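Local coordinates for uncharacterized protein (Mycobacterium tuberculosis, PDB 4Q6U), which is of unknown function but, as a triple sensor-domain protein with one GAF-like and two PAS-like domains, probably takes part in signal sensing, at residues 81-84 against 88-91; 111-116 against 146-151; 240-245 against 261-266; 317-322 against 327-332. All coordinates share one frame; numbering follows the deposited sequence.

Interaction 1 (81-84 against 88-91)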
loop_
_atom_site.group_PDB
_atom_site.type_symbol
_atom_site.label_atom_id
_atom_site.label_comp_id
_atom_site.label_asym_id
_atom_site.label_seq_id
_atom_site.Cartn_x
_atom_site.Cartn_y
_atom_site.Cartn_z
ATOM N N VAL B 81 -0.815 -23.834 -24.584
ATOM C CA VAL B 81 -0.377 -23.912 -23.204
ATOM C C VAL B 81 -1.369 -24.805 -22.474
ATOM O O VAL B 81 -2.494 -24.392 -22.179
ATOM C CB VAL B 81 -0.308 -22.541 -22.525
ATOM C CG1 VAL B 81 0.404 -22.663 -21.184
ATOM C CG2 VAL B 81 0.422 -21.545 -23.415
ATOM N N ILE B 82 -0.953 -26.036 -22.205
ATOM C CA ILE B 82 -1.882 -27.041 -21.719
ATOM C C ILE B 82 -1.503 -27.506 -20.326
ATOM O O ILE B 82 -0.381 -27.954 -20.094
ATOM C CB ILE B 82 -1.940 -28.238 -22.676
ATOM C CG1 ILE B 82 -2.271 -27.743 -24.088
ATOM C CG2 ILE B 82 -2.968 -29.249 -22.193
ATOM C CD1 ILE B 82 -2.298 -28.837 -25.150
HETATM N N MSE B 83 -2.450 -27.353 -19.405
HETATM C CA MSE B 83 -2.293 -27.752 -18.010
HETATM C C MSE B 83 -2.201 -29.266 -17.944
HETATM O O MSE B 83 -2.697 -29.946 -18.834
HETATM C CB MSE B 83 -3.472 -27.242 -17.183
HETATM C CG MSE B 83 -3.395 -27.552 -15.695
HETATM SE SE MSE B 83 -1.699 -26.937 -14.983
HETATM C CE MSE B 83 -1.849 -27.687 -13.153
ATOM N N THR B 84 -1.577 -29.808 -16.906
ATOM C CA THR B 84 -1.376 -31.263 -16.881
ATOM C C THR B 84 -2.664 -32.069 -16.670
ATOM O O THR B 84 -2.636 -33.304 -16.702
ATOM C CB THR B 84 -0.349 -31.669 -15.807
ATOM O OG1 THR B 84 -0.633 -30.983 -14.581
ATOM C CG2 THR B 84 1.065 -31.308 -16.282
HETATM N N MSE B 88 -6.626 -26.570 -21.813
HETATM C CA MSE B 88 -5.918 -25.500 -22.498
HETATM C C MSE B 88 -6.099 -24.187 -21.757
HETATM O O MSE B 88 -7.219 -23.702 -21.633
HETATM C CB MSE B 88 -6.430 -25.376 -23.928
HETATM C CG MSE B 88 -5.747 -24.305 -24.728
HETATM SE SE MSE B 88 -4.521 -25.030 -26.037
HETATM C CE MSE B 88 -5.579 -26.548 -26.648
ATOM N N HIS B 89 -5.006 -23.625 -21.243
ATOM C CA HIS B 89 -5.076 -22.359 -20.526
ATOM C C HIS B 89 -4.851 -21.173 -21.449
ATOM O O HIS B 89 -5.306 -20.054 -21.179
ATOM C CB HIS B 89 -4.045 -22.317 -19.397
ATOM C CG HIS B 89 -4.450 -23.092 -18.186
ATOM N ND1 HIS B 89 -4.003 -22.778 -16.918
ATOM C CD2 HIS B 89 -5.264 -24.164 -18.041
ATOM C CE1 HIS B 89 -4.520 -23.625 -16.049
ATOM N NE2 HIS B 89 -5.292 -24.478 -16.704
ATOM N N GLY B 90 -4.115 -21.412 -22.520
ATOM C CA GLY B 90 -3.813 -20.344 -23.450
ATOM C C GLY B 90 -3.089 -20.829 -24.687
ATOM O O GLY B 90 -2.825 -22.024 -24.845
ATOM N N VAL B 91 -2.783 -19.878 -25.561
ATOM C CA VAL B 91 -2.070 -20.133 -26.803
ATOM C C VAL B 91 -1.036 -19.027 -26.990
ATOM O O VAL B 91 -1.339 -17.850 -26.788
ATOM C CB VAL B 91 -3.028 -20.169 -28.028
ATOM C CG1 VAL B 91 -2.244 -20.265 -29.346
ATOM C CG2 VAL B 91 -4.026 -21.306 -27.903
#
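Val81 has two successive residues of strand 88-97 opposite it, His89 and Gly90, the mark of a classic beta bulge, here near the turn end of the hairpin 74-82/88-97. Val81 O takes two N-H groups there. His89 N lies 2.8 Å from Val81 O, almost in line with the carbonyl bond (C=O...N 173°), whereas the bond from Gly90 N to the same oxygen is weak at 3.4 Å. Val81 N closes the hydrogen-bonded pair by giving to Gly90 O at 2.7 Å, from above the carbonyl plane rather than along a lone pair. Beyond the bulge the register slips by one, and Ile82 pairs with Met88. On their face of the sheet CG1 of Ile82 meets the selenium of Met88 at 4.0 Å, the two side chains running slantwise over each other. Met83, just past the strand, lies alongside His89 and points the same way; its CB comes 3.3 Å from His89 NE2, and with CG opposite the backbone N (chi1 -178°) the chain continues beside the ring, CG 3.8 Å from NE2. His89 ND1 bonds to Ala211 O and NE2 to Arg210 NH1, both on strand 206-215 of the middle region. The imidazole is thus gripped at both nitrogens, and because NE2 faces an arginine N-H, that nitrogen probably carries no proton, which would leave the buried ring neutral.

Interaction 2 (111-116 against 146-151)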
loop_
_atom_site.group_PDB
_atom_site.type_symbol
_atom_site.label_atom_id
_atom_site.label_comp_id
_atom_site.label_asym_id
_atom_site.label_seq_id
_atom_site.Cartn_x
_atom_site.Cartn_y
_atom_site.Cartn_z
ATOM N N LEU B 111 -0.902 -23.175 -14.209
ATOM C CA LEU B 111 -1.168 -23.721 -12.883
ATOM C C LEU B 111 -2.645 -23.528 -12.562
ATOM O O LEU B 111 -3.358 -22.798 -13.267
ATOM C CB LEU B 111 -0.297 -23.038 -11.819
ATOM C CG LEU B 111 -0.544 -21.536 -11.609
ATOM C CD1 LEU B 111 -0.565 -21.205 -10.125
ATOM C CD2 LEU B 111 0.509 -20.691 -12.295
ATOM N N LYS B 112 -3.104 -24.153 -11.488
ATOM C CA LYS B 112 -4.468 -23.938 -11.053
ATOM C C LYS B 112 -4.562 -24.025 -9.544
ATOM O O LYS B 112 -3.765 -24.711 -8.889
ATOM C CB LYS B 112 -5.429 -24.950 -11.689
ATOM C CG LYS B 112 -5.187 -26.384 -11.277
ATOM C CD LYS B 112 -6.196 -27.329 -11.934
ATOM C CE LYS B 112 -5.969 -28.776 -11.512
ATOM N NZ LYS B 112 -6.911 -29.681 -12.238
ATOM N N TRP B 113 -5.529 -23.293 -9.007
ATOM C CA TRP B 113 -5.894 -23.383 -7.605
ATOM C C TRP B 113 -7.308 -23.936 -7.553
ATOM O O TRP B 113 -8.229 -23.326 -8.108
ATOM C CB TRP B 113 -5.826 -22.017 -6.912
ATOM C CG TRP B 113 -4.442 -21.542 -6.609
ATOM C CD1 TRP B 113 -3.271 -22.050 -7.094
ATOM C CD2 TRP B 113 -4.083 -20.470 -5.732
ATOM N NE1 TRP B 113 -2.201 -21.347 -6.575
ATOM C CE2 TRP B 113 -2.677 -20.377 -5.736
ATOM C CE3 TRP B 113 -4.819 -19.577 -4.939
ATOM C CZ2 TRP B 113 -1.986 -19.417 -4.981
ATOM C CZ3 TRP B 113 -4.132 -18.630 -4.190
ATOM C CH2 TRP B 113 -2.729 -18.557 -4.218
ATOM N N ASP B 114 -7.482 -25.106 -6.937
ATOM C CA ASP B 114 -8.830 -25.600 -6.663
ATOM C C ASP B 114 -9.291 -24.960 -5.356
ATOM O O ASP B 114 -8.821 -25.329 -4.282
ATOM C CB ASP B 114 -8.865 -27.131 -6.576
ATOM C CG ASP B 114 -10.289 -27.690 -6.501
ATOM O OD1 ASP B 114 -11.150 -27.074 -5.835
ATOM O OD2 ASP B 114 -10.553 -28.754 -7.114
ATOM N N LEU B 115 -10.193 -23.986 -5.455
ATOM C CA LEU B 115 -10.640 -23.234 -4.278
ATOM C C LEU B 115 -11.570 -24.062 -3.397
ATOM O O LEU B 115 -11.682 -23.819 -2.204
ATOM C CB LEU B 115 -11.346 -21.947 -4.701
ATOM C CG LEU B 115 -10.504 -21.072 -5.625
ATOM C CD1 LEU B 115 -11.271 -19.827 -6.046
ATOM C CD2 LEU B 115 -9.194 -20.721 -4.938
ATOM N N THR B 116 -12.232 -25.041 -3.991
ATOM C CA THR B 116 -13.115 -25.911 -3.218
ATOM C C THR B 116 -12.289 -26.875 -2.368
ATOM O O THR B 116 -12.600 -27.104 -1.206
ATOM C CB THR B 116 -14.071 -26.705 -4.120
ATOM O OG1 THR B 116 -14.844 -25.801 -4.919
ATOM C CG2 THR B 116 -15.012 -27.565 -3.277
ATOM N N GLU B 146 2.305 -22.087 -0.570
ATOM C CA GLU B 146 3.546 -22.499 -1.235
ATOM C C GLU B 146 3.729 -21.783 -2.583
ATOM O O GLU B 146 4.824 -21.772 -3.151
ATOM C CB GLU B 146 3.578 -24.031 -1.441
ATOM C CG GLU B 146 3.549 -24.829 -0.123
ATOM C CD GLU B 146 3.612 -26.341 -0.316
ATOM O OE1 GLU B 146 2.542 -26.984 -0.260
ATOM O OE2 GLU B 146 4.723 -26.892 -0.494
ATOM N N ASP B 147 2.649 -21.198 -3.098
ATOM C CA ASP B 147 2.700 -20.465 -4.361
ATOM C C ASP B 147 2.837 -18.954 -4.118
ATOM O O ASP B 147 3.331 -18.225 -4.965
ATOM C CB ASP B 147 1.453 -20.761 -5.200
ATOM C CG ASP B 147 1.517 -22.122 -5.877
ATOM O OD1 ASP B 147 2.462 -22.887 -5.578
ATOM O OD2 ASP B 147 0.629 -22.409 -6.713
ATOM N N LEU B 148 2.383 -18.493 -2.963
ATOM C CA LEU B 148 2.549 -17.091 -2.591
ATOM C C LEU B 148 3.837 -16.945 -1.791
ATOM O O LEU B 148 4.229 -17.864 -1.075
ATOM C CB LEU B 148 1.345 -16.611 -1.786
ATOM C CG LEU B 148 0.012 -16.650 -2.537
ATOM C CD1 LEU B 148 -1.133 -16.267 -1.614
ATOM C CD2 LEU B 148 0.051 -15.727 -3.751
ATOM N N PRO B 149 4.525 -15.801 -1.923
ATOM C CA PRO B 149 5.736 -15.659 -1.118
ATOM C C PRO B 149 5.399 -15.635 0.365
ATOM O O PRO B 149 4.256 -15.338 0.720
ATOM C CB PRO B 149 6.300 -14.308 -1.564
ATOM C CG PRO B 149 5.730 -14.094 -2.915
ATOM C CD PRO B 149 4.371 -14.706 -2.899
ATOM N N ALA B 150 6.366 -15.972 1.209
ATOM C CA ALA B 150 6.228 -15.720 2.635
ATOM C C ALA B 150 6.630 -14.272 2.868
ATOM O O ALA B 150 7.529 -13.775 2.190
ATOM C CB ALA B 150 7.090 -16.664 3.450
ATOM N N ARG B 151 5.927 -13.606 3.783
ATOM C CA ARG B 151 6.278 -12.257 4.266
ATOM C C ARG B 151 6.078 -11.154 3.221
ATOM O O ARG B 151 5.299 -10.222 3.450
ATOM C CB ARG B 151 7.729 -12.253 4.793
ATOM C CG ARG B 151 8.352 -10.880 5.075
ATOM C CD ARG B 151 7.721 -10.149 6.260
ATOM N NE ARG B 151 7.736 -10.900 7.518
ATOM C CZ ARG B 151 8.692 -10.816 8.439
ATOM N NH1 ARG B 151 9.740 -10.030 8.247
ATOM N NH2 ARG B 151 8.605 -11.529 9.559
#
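Leu111 opens the contact from strand 109-114, its CD1 reaching Asp147 OD2 at 3.8 Å from the direction opposite to the carboxylate. Two residues on, Trp113 carries most of the contact. Its indole NE1 gives a hydrogen bond of 3.0 Å to Asp147 OD2, with an N-H...O angle of 159°. The oxygen lies close to the indole plane and is met on its anti side, 24° out of the carboxylate plane, so the fit is good for the ring and somewhat tilted for the acid. Asp147 CB also touches the indole, 3.7 Å from Trp113 CZ2, as the two side chains pass in opposite directions. At the far rim of the six-membered ring CH2 of Trp113 meets Leu148 CG at 3.7 Å; the leucine comes at the ring edge, in plane, its side chain roughly perpendicular to that of the tryptophan. Two consecutive residues thus meet the indole, Asp147 with a polar oxygen at NE1 and Leu148 with apolar carbon at CH2. The other carboxylate oxygen, Asp147 OD1, forms a salt bridge with Arg142, which should help keep the group charged and hold its rotation. Strand 109-114 lies between 119-121 and 206-215 in the PAS-like middle domain; Val160 of helix 157-165 touches Trp113, Leu161 of that helix touches Leu148, and Ala120 of strand 119-121 meets both Trp113 and Asp147.

Interaction 3 (240-245 against 261-266)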
loop_
_atom_site.group_PDB
_atom_site.type_symbol
_atom_site.label_atom_id
_atom_site.label_comp_id
_atom_site.label_asym_id
_atom_site.label_seq_id
_atom_site.Cartn_x
_atom_site.Cartn_y
_atom_site.Cartn_z
ATOM N N GLY B 240 9.354 -17.347 17.731
ATOM C CA GLY B 240 8.547 -18.483 18.130
ATOM C C GLY B 240 7.118 -18.400 17.634
ATOM O O GLY B 240 6.360 -19.359 17.750
ATOM N N VAL B 241 6.736 -17.244 17.095
ATOM C CA VAL B 241 5.382 -17.064 16.601
ATOM C C VAL B 241 5.375 -16.956 15.085
ATOM O O VAL B 241 6.135 -16.186 14.502
ATOM C CB VAL B 241 4.717 -15.821 17.194
ATOM C CG1 VAL B 241 3.280 -15.696 16.679
ATOM C CG2 VAL B 241 4.755 -15.865 18.728
ATOM N N HIS B 242 4.499 -17.724 14.450
ATOM C CA HIS B 242 4.419 -17.728 12.995
ATOM C C HIS B 242 3.019 -17.339 12.525
ATOM O O HIS B 242 2.049 -18.065 12.757
ATOM C CB HIS B 242 4.812 -19.099 12.463
ATOM C CG HIS B 242 6.210 -19.504 12.819
ATOM N ND1 HIS B 242 7.244 -19.482 11.906
ATOM C CD2 HIS B 242 6.740 -19.936 13.984
ATOM C CE1 HIS B 242 8.352 -19.890 12.499
ATOM N NE2 HIS B 242 8.079 -20.168 13.759
ATOM N N ARG B 243 2.925 -16.180 11.876
ATOM C CA ARG B 243 1.644 -15.654 11.405
ATOM C C ARG B 243 1.293 -16.099 9.993
ATOM O O ARG B 243 2.171 -16.248 9.146
ATOM C CB ARG B 243 1.655 -14.134 11.479
ATOM C CG ARG B 243 1.726 -13.612 12.930
ATOM C CD ARG B 243 1.964 -12.075 12.913
ATOM N NE ARG B 243 3.226 -11.740 12.269
ATOM C CZ ARG B 243 3.622 -10.499 12.012
ATOM N NH1 ARG B 243 2.851 -9.476 12.354
ATOM N NH2 ARG B 243 4.789 -10.289 11.422
ATOM N N ALA B 244 -0.001 -16.295 9.752
ATOM C CA ALA B 244 -0.485 -16.785 8.467
ATOM C C ALA B 244 -1.887 -16.273 8.213
ATOM O O ALA B 244 -2.602 -15.929 9.147
ATOM C CB ALA B 244 -0.474 -18.308 8.433
ATOM N N LEU B 245 -2.278 -16.225 6.944
ATOM C CA LEU B 245 -3.669 -15.984 6.611
ATOM C C LEU B 245 -4.312 -17.318 6.292
ATOM O O LEU B 245 -3.698 -18.162 5.641
ATOM C CB LEU B 245 -3.801 -15.026 5.438
ATOM C CG LEU B 245 -3.233 -13.631 5.713
ATOM C CD1 LEU B 245 -3.201 -12.829 4.433
ATOM C CD2 LEU B 245 -4.098 -12.943 6.759
ATOM N N CYS B 261 6.122 -22.279 9.864
ATOM C CA CYS B 261 6.457 -22.946 11.106
ATOM C C CYS B 261 6.653 -24.424 10.833
ATOM O O CYS B 261 5.975 -25.017 9.993
ATOM C CB CYS B 261 5.381 -22.727 12.174
ATOM S SG CYS B 261 3.976 -23.833 12.071
ATOM N N SER B 262 7.612 -25.007 11.530
ATOM C CA SER B 262 7.887 -26.423 11.404
ATOM C C SER B 262 7.235 -27.204 12.544
ATOM O O SER B 262 7.479 -28.396 12.688
ATOM C CB SER B 262 9.399 -26.669 11.373
ATOM O OG SER B 262 10.048 -25.996 12.438
ATOM N N PHE B 263 6.393 -26.534 13.334
ATOM C CA PHE B 263 5.712 -27.190 14.461
ATOM C C PHE B 263 4.832 -28.322 13.970
ATOM O O PHE B 263 4.701 -29.341 14.639
ATOM C CB PHE B 263 4.820 -26.231 15.265
ATOM C CG PHE B 263 5.455 -24.930 15.608
ATOM C CD1 PHE B 263 6.813 -24.836 15.852
ATOM C CD2 PHE B 263 4.678 -23.786 15.686
ATOM C CE1 PHE B 263 7.387 -23.615 16.157
ATOM C CE2 PHE B 263 5.240 -22.571 15.988
ATOM C CZ PHE B 263 6.599 -22.481 16.228
ATOM N N TYR B 264 4.200 -28.131 12.815
ATOM C CA TYR B 264 3.278 -29.142 12.310
ATOM C C TYR B 264 3.392 -29.279 10.784
ATOM O O TYR B 264 3.986 -28.436 10.120
ATOM C CB TYR B 264 1.843 -28.806 12.740
ATOM C CG TYR B 264 1.164 -27.702 11.937
ATOM C CD1 TYR B 264 1.445 -26.363 12.169
ATOM C CD2 TYR B 264 0.222 -28.008 10.969
ATOM C CE1 TYR B 264 0.814 -25.368 11.438
ATOM C CE2 TYR B 264 -0.411 -27.020 10.235
ATOM C CZ TYR B 264 -0.118 -25.707 10.473
ATOM O OH TYR B 264 -0.756 -24.736 9.738
ATOM N N ASP B 265 2.837 -30.355 10.239
ATOM C CA ASP B 265 3.001 -30.656 8.819
ATOM C C ASP B 265 1.896 -30.007 8.000
ATOM O O ASP B 265 0.960 -30.681 7.561
ATOM C CB ASP B 265 3.020 -32.178 8.592
ATOM C CG ASP B 265 3.656 -32.566 7.261
ATOM O OD1 ASP B 265 3.768 -31.703 6.363
ATOM O OD2 ASP B 265 4.034 -33.742 7.104
ATOM N N TRP B 266 2.017 -28.695 7.796
ATOM C CA TRP B 266 1.059 -27.939 7.000
ATOM C C TRP B 266 1.141 -28.307 5.516
ATOM O O TRP B 266 0.152 -28.189 4.795
ATOM C CB TRP B 266 1.274 -26.418 7.183
ATOM C CG TRP B 266 2.663 -25.960 6.851
ATOM C CD1 TRP B 266 3.759 -25.989 7.670
ATOM C CD2 TRP B 266 3.107 -25.406 5.608
ATOM N NE1 TRP B 266 4.858 -25.494 7.007
ATOM C CE2 TRP B 266 4.483 -25.123 5.746
ATOM C CE3 TRP B 266 2.473 -25.118 4.394
ATOM C CZ2 TRP B 266 5.241 -24.573 4.704
ATOM C CZ3 TRP B 266 3.227 -24.559 3.363
ATOM C CH2 TRP B 266 4.596 -24.302 3.528
#
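His242 and Cys261 make the CH-pi part of this contact: CB of the cysteine stands over one face of the imidazole, 3.6 Å from the ring centroid and 21° off the normal, with its closest approach, 3.4 Å, to His242 CG. The sulfur is farther away; SG of Cys261 is placed between its backbone N and carbonyl carbon (chi1 83°), 5.3 Å from the His242 centroid and oblique to it, so the methylene rather than the thiol does the touching. The same CB also lies over a face of the Phe263 ring, offset toward the rim, and so fits into the angle between two aromatic groups.

The aromatic contact is between those two rings. Their planes stand at 87°, with centroids 5.0 Å apart, yet the approach is oblique. CZ of Phe263 presses against His242 CD2 at 3.4 Å, the two side chains slanting past one another. Next to it, in a third kind of contact, the backbone oxygen of Gly240 lies at the edge of the phenyl ring, 3.5 Å from Phe263 CZ and near the ring plane.

Polar bonding comes from outside the pair of segments: His242 ND1 is hydrogen-bonded to Gln259 O, which helps fix the rotation of the imidazole beneath Cys261. Strand 242-246 runs between strands 253-256 and 325-333 in the sheet of the C-terminal PAS-like domain, while 261-266 belongs to the long connection from strand 253-256 to strand 296-303; Cys261 also packs on Trp256, and Tyr264 on Leu332.

Interaction 4 (317-322 against 327-332)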
loop_
_atom_site.group_PDB
_atom_site.type_symbol
_atom_site.label_atom_id
_atom_site.label_comp_id
_atom_site.label_asym_id
_atom_site.label_seq_id
_atom_site.Cartn_x
_atom_site.Cartn_y
_atom_site.Cartn_z
ATOM N N ASN B 317 -7.524 -13.467 14.359
ATOM C CA ASN B 317 -8.242 -12.220 14.110
ATOM C C ASN B 317 -8.917 -12.288 12.750
ATOM O O ASN B 317 -8.421 -12.947 11.849
ATOM C CB ASN B 317 -7.299 -11.012 14.174
ATOM C CG ASN B 317 -6.840 -10.694 15.592
ATOM O OD1 ASN B 317 -7.411 -9.838 16.264
ATOM N ND2 ASN B 317 -5.803 -11.384 16.049
ATOM N N ARG B 318 -10.053 -11.616 12.603
ATOM C CA ARG B 318 -10.719 -11.561 11.308
ATOM C C ARG B 318 -10.201 -10.378 10.497
ATOM O O ARG B 318 -10.214 -9.254 10.980
ATOM C CB ARG B 318 -12.228 -11.449 11.483
ATOM C CG ARG B 318 -12.998 -11.517 10.183
ATOM C CD ARG B 318 -14.502 -11.532 10.425
ATOM N NE ARG B 318 -15.013 -10.216 10.795
ATOM C CZ ARG B 318 -16.267 -9.982 11.169
ATOM N NH1 ARG B 318 -17.139 -10.980 11.228
ATOM N NH2 ARG B 318 -16.651 -8.754 11.483
ATOM N N ILE B 319 -9.738 -10.643 9.281
ATOM C CA ILE B 319 -9.293 -9.594 8.373
ATOM C C ILE B 319 -10.298 -9.406 7.241
ATOM O O ILE B 319 -10.694 -10.367 6.595
ATOM C CB ILE B 319 -7.917 -9.912 7.755
ATOM C CG1 ILE B 319 -6.912 -10.338 8.827
ATOM C CG2 ILE B 319 -7.400 -8.728 6.957
ATOM C CD1 ILE B 319 -6.808 -9.378 10.007
ATOM N N GLU B 320 -10.701 -8.169 6.989
ATOM C CA GLU B 320 -11.621 -7.892 5.890
ATOM C C GLU B 320 -10.858 -7.514 4.627
ATOM O O GLU B 320 -10.244 -6.445 4.554
ATOM C CB GLU B 320 -12.599 -6.776 6.273
ATOM C CG GLU B 320 -13.719 -6.558 5.267
ATOM C CD GLU B 320 -14.676 -5.450 5.686
ATOM O OE1 GLU B 320 -14.686 -5.082 6.880
ATOM O OE2 GLU B 320 -15.418 -4.942 4.818
ATOM N N LEU B 321 -10.916 -8.396 3.632
ATOM C CA LEU B 321 -10.179 -8.252 2.383
ATOM C C LEU B 321 -10.954 -7.376 1.412
ATOM O O LEU B 321 -10.399 -6.506 0.748
ATOM C CB LEU B 321 -9.925 -9.636 1.757
ATOM C CG LEU B 321 -9.115 -10.621 2.606
ATOM C CD1 LEU B 321 -9.030 -12.005 1.931
ATOM C CD2 LEU B 321 -7.731 -10.065 2.887
ATOM N N GLU B 322 -12.246 -7.651 1.326
ATOM C CA GLU B 322 -13.190 -6.878 0.541
ATOM C C GLU B 322 -14.439 -6.792 1.391
ATOM O O GLU B 322 -14.587 -7.576 2.330
ATOM C CB GLU B 322 -13.482 -7.548 -0.809
ATOM C CG GLU B 322 -12.279 -7.656 -1.730
ATOM C CD GLU B 322 -12.572 -8.477 -2.972
ATOM O OE1 GLU B 322 -13.675 -9.059 -3.059
ATOM O OE2 GLU B 322 -11.697 -8.543 -3.858
ATOM N N ALA B 327 -10.931 -13.031 5.930
ATOM C CA ALA B 327 -9.963 -14.108 6.072
ATOM C C ALA B 327 -9.480 -14.124 7.504
ATOM O O ALA B 327 -9.706 -13.164 8.252
ATOM C CB ALA B 327 -8.796 -13.930 5.109
ATOM N N GLY B 328 -8.823 -15.209 7.902
ATOM C CA GLY B 328 -8.308 -15.296 9.260
ATOM C C GLY B 328 -6.836 -14.941 9.342
ATOM O O GLY B 328 -6.020 -15.454 8.578
ATOM N N LEU B 329 -6.494 -14.033 10.247
ATOM C CA LEU B 329 -5.101 -13.828 10.589
ATOM C C LEU B 329 -4.812 -14.707 11.788
ATOM O O LEU B 329 -5.364 -14.495 12.869
ATOM C CB LEU B 329 -4.796 -12.367 10.913
ATOM C CG LEU B 329 -3.423 -12.177 11.559
ATOM C CD1 LEU B 329 -2.330 -12.529 10.566
ATOM C CD2 LEU B 329 -3.244 -10.771 12.105
ATOM N N VAL B 330 -3.960 -15.701 11.594
ATOM C CA VAL B 330 -3.669 -16.645 12.653
ATOM C C VAL B 330 -2.229 -16.512 13.124
ATOM O O VAL B 330 -1.320 -16.440 12.306
ATOM C CB VAL B 330 -3.927 -18.097 12.179
ATOM C CG1 VAL B 330 -3.483 -19.064 13.225
ATOM C CG2 VAL B 330 -5.403 -18.295 11.866
ATOM N N ALA B 331 -2.032 -16.464 14.440
ATOM C CA ALA B 331 -0.694 -16.471 15.024
ATOM C C ALA B 331 -0.424 -17.823 15.677
ATOM O O ALA B 331 -1.109 -18.209 16.613
ATOM C CB ALA B 331 -0.537 -15.348 16.036
ATOM N N LEU B 332 0.582 -18.530 15.181
ATOM C CA LEU B 332 0.865 -19.886 15.639
ATOM C C LEU B 332 2.118 -19.988 16.474
ATOM O O LEU B 332 3.177 -19.526 16.069
ATOM C CB LEU B 332 1.019 -20.817 14.448
ATOM C CG LEU B 332 -0.124 -20.794 13.452
ATOM C CD1 LEU B 332 0.341 -21.476 12.192
ATOM C CD2 LEU B 332 -1.249 -21.561 14.067
HETATM O O HOH W 1 -3.883 -13.003 15.154
#
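Leu329 O is gripped twice: by Asn317 N at 2.8 Å, in the carbonyl plane, and by a water at 3.1 Å that gives a hydrogen bond to it. This is the antiparallel hairpin of strands 309-320 and 325-333 in the PAS-like C-terminal domain. Asn317-Leu329 and Ile319-Ala327 are hydrogen-bonded pairs flanking the non-hydrogen-bonded pair Arg318-Gly328. The bond from Leu329 N to Asn317 O and that from Ile319 N to Ala327 O each measure 2.7 Å. Between them Gly328 CA directs a CA-H...O contact to Asn317 O.

On the face that carries Asn317, Ile319, Ala327 and Leu329, CG1 of Ile319 rests 3.6 Å from Leu329 CB. It does so with CG1 opposite the carbonyl carbon (chi1 -49°) and a second bend at chi2 that brings CD1 over the same CB. Leu321, where the chain turns a corner, sends CD1 to within 3.7 Å of Ala327 CB. Gly235 of the second subunit packs on Asn317 and Ile319, and Leu236 of that subunit on Leu329, placing this face at the dimer contact. The water accepts from Asn317 ND2 at 2.7 Å, tying this amide to the oxygen already held by its own backbone N-H.

How the interactions relate
Interactions 1 and 4 are buried hairpins in different domains, built mainly on backbone hydrogen bonds, one broken by a bulge and the other in regular register. Interactions 2 and 3 are partly buried and rest on side chains that tie a strand to a loop, by an indole-carboxylate bond in one and by ring and CH-pi contacts in the other. Interactions 3 and 4 share a sheet: strands 242-246 and 325-333 are neighbours, with His242 N 2.8 Å from Leu332 O. Interaction 1 touches interaction 2 through Met83 and His89 against Leu111, and Glu146 meets Trp266 between interactions 2 and 3, linking successive domains. Interaction 4 also faces the second subunit.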